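Local coordinates for protein transaminase (Bacillus megaterium, PDB 5G0A) that probably transfers amino groups between amine donors and carbonyl acceptors with S selectivity, using pyridoxal-5'-phosphate as cofactor, at residues Ala232-Glu237 with Leu262-Ile267. Residues are numbered along the deposited sequence; the frame is centred on the assembly and turned at random.
Sequences AAVITE and LGVLWI
W266 holds CG anti to its backbone N (chi1 173°), and T236 places OG1 between its backbone N and carbonyl carbon (chi1 61°). These torsions, with the turn of the indole about its own bond, bring the NE1 edge to the hydroxyl. NE1 of W266 donates to OG1 of T236 at 2.8 Å. The bond is nearly straight, 171° at the hydrogen, and OG1 lies almost in the ring plane. The same hydroxyl also bonds N268 OD1, so two partners grip it. The methyl CG2 of T236 sits 3.7 Å from NE1 of W266. Residues I252, R256 and T259 of helix 251-262 also pack on the indole. A leucine in place of W266 would probably deprive the T236 hydroxyl of its indole donor and open a gap beneath that helix.

The backbones run parallel and are joined by four hydrogen bonds. A232 O accepts from L265 N, and V234 N donates to L265 O. V234 O then accepts from I267 N, while T236 N donates to I267 O. On the sheet face of A233, I235, L265 and I267, CD1 of I267 meets CB of A233 at 3.8 Å. CG2 of I267 lies 3.9 Å from CG1 of I235. Helix 121-136 covers I267 and L265 here through A132. V264 brings CG1 to 3.5 Å from CA of A233.

G263 ends helix 251-262 in a Schellman motif. Strand 231-236, this helix and strand 265-269 form a beta-alpha-beta crossover. Both strands belong to the seven-stranded mixed sheet of a class-III aminotransferase, and strand 231-236 delivers E237 to the pyridoxal-5'-phosphate pocket.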
loop_
_atom_site.group_PDB
_atom_site.type_symbol
_atom_site.label_atom_id
_atom_site.label_comp_id
_atom_site.label_asym_id
_atom_site.label_seq_id
_atom_site.Cartn_x
_atom_site.Cartn_y
_atom_site.Cartn_z
ATOM N N ALA B 232 -4.057 11.573 11.188
ATOM C CA ALA B 232 -3.603 11.501 12.589
ATOM C C ALA B 232 -2.808 12.711 13.062
ATOM O O ALA B 232 -3.011 13.168 14.178
ATOM C CB ALA B 232 -2.762 10.227 12.821
ATOM N N ALA B 233 -1.862 13.164 12.236
ATOM C CA ALA B 233 -0.793 14.058 12.673
ATOM C C ALA B 233 -0.090 14.724 11.504
ATOM O O ALA B 233 -0.071 14.207 10.374
ATOM C CB ALA B 233 0.228 13.283 13.531
ATOM N N VAL B 234 0.499 15.877 11.799
ATOM C CA VAL B 234 1.507 16.486 10.964
ATOM C C VAL B 234 2.805 16.328 11.752
ATOM O O VAL B 234 2.844 16.628 12.950
ATOM C CB VAL B 234 1.229 17.997 10.766
ATOM C CG1 VAL B 234 2.345 18.616 9.936
ATOM C CG2 VAL B 234 -0.108 18.198 10.043
ATOM N N ILE B 235 3.844 15.835 11.093
ATOM C CA ILE B 235 5.176 15.751 11.706
ATOM C C ILE B 235 6.092 16.797 11.092
ATOM O O ILE B 235 6.101 16.966 9.884
ATOM C CB ILE B 235 5.773 14.323 11.596
ATOM C CG1 ILE B 235 7.068 14.242 12.421
ATOM C CG2 ILE B 235 5.944 13.859 10.125
ATOM C CD1 ILE B 235 7.561 12.819 12.617
ATOM N N THR B 236 6.878 17.485 11.931
ATOM C CA THR B 236 7.744 18.565 11.479
ATOM C C THR B 236 9.130 18.451 12.114
ATOM O O THR B 236 9.333 17.657 13.031
ATOM C CB THR B 236 7.195 19.959 11.885
ATOM O OG1 THR B 236 7.121 20.048 13.315
ATOM C CG2 THR B 236 5.805 20.215 11.262
ATOM N N GLU B 237 10.073 19.249 11.607
ATOM C CA GLU B 237 11.329 19.573 12.302
ATOM C C GLU B 237 11.307 21.090 12.305
ATOM O O GLU B 237 10.997 21.694 11.266
ATOM C CB GLU B 237 12.559 19.171 11.485
ATOM C CG GLU B 237 12.690 17.729 11.038
ATOM C CD GLU B 237 13.864 17.562 10.086
ATOM O OE1 GLU B 237 15.029 17.664 10.554
ATOM O OE2 GLU B 237 13.637 17.386 8.867
ATOM N N LEU B 262 -7.961 21.844 12.949
ATOM C CA LEU B 262 -8.390 20.657 12.189
ATOM C C LEU B 262 -8.627 19.409 13.048
ATOM O O LEU B 262 -9.240 18.451 12.581
ATOM C CB LEU B 262 -7.409 20.344 11.049
ATOM C CG LEU B 262 -7.180 21.435 9.984
ATOM C CD1 LEU B 262 -6.098 21.009 9.010
ATOM C CD2 LEU B 262 -8.474 21.786 9.254
ATOM N N GLY B 263 -8.155 19.428 14.298
ATOM C CA GLY B 263 -8.310 18.291 15.206
ATOM C C GLY B 263 -7.297 17.197 14.886
ATOM O O GLY B 263 -7.616 16.004 14.968
ATOM N N VAL B 264 -6.079 17.624 14.566
ATOM C CA VAL B 264 -4.985 16.729 14.120
ATOM C C VAL B 264 -3.833 16.940 15.106
ATOM O O VAL B 264 -3.651 18.054 15.626
ATOM C CB VAL B 264 -4.612 17.098 12.664
ATOM C CG1 VAL B 264 -3.258 16.557 12.220
ATOM C CG2 VAL B 264 -5.736 16.662 11.709
ATOM N N LEU B 265 -3.098 15.876 15.413
ATOM C CA LEU B 265 -1.932 16.008 16.279
ATOM C C LEU B 265 -0.751 16.708 15.590
ATOM O O LEU B 265 -0.608 16.675 14.367
ATOM C CB LEU B 265 -1.499 14.629 16.815
ATOM C CG LEU B 265 -2.484 13.851 17.676
ATOM C CD1 LEU B 265 -1.909 12.464 18.000
ATOM C CD2 LEU B 265 -2.862 14.621 18.963
ATOM N N TRP B 266 0.092 17.357 16.403
ATOM C CA TRP B 266 1.362 17.879 15.949
ATOM C C TRP B 266 2.516 17.154 16.646
ATOM O O TRP B 266 2.659 17.203 17.875
ATOM C CB TRP B 266 1.459 19.427 16.148
ATOM C CG TRP B 266 2.818 19.985 15.842
ATOM C CD1 TRP B 266 3.649 19.622 14.807
ATOM C CD2 TRP B 266 3.510 21.019 16.561
ATOM N NE1 TRP B 266 4.817 20.344 14.861
ATOM C CE2 TRP B 266 4.756 21.209 15.919
ATOM C CE3 TRP B 266 3.196 21.809 17.690
ATOM C CZ2 TRP B 266 5.700 22.141 16.372
ATOM C CZ3 TRP B 266 4.143 22.735 18.127
ATOM C CH2 TRP B 266 5.372 22.888 17.477
ATOM N N ILE B 267 3.289 16.420 15.852
ATOM C CA ILE B 267 4.504 15.767 16.333
ATOM C C ILE B 267 5.650 16.663 15.916
ATOM O O ILE B 267 5.858 16.905 14.728
ATOM C CB ILE B 267 4.720 14.381 15.654
ATOM C CG1 ILE B 267 3.518 13.451 15.906
ATOM C CG2 ILE B 267 6.062 13.788 16.145
ATOM C CD1 ILE B 267 3.540 12.165 15.051
#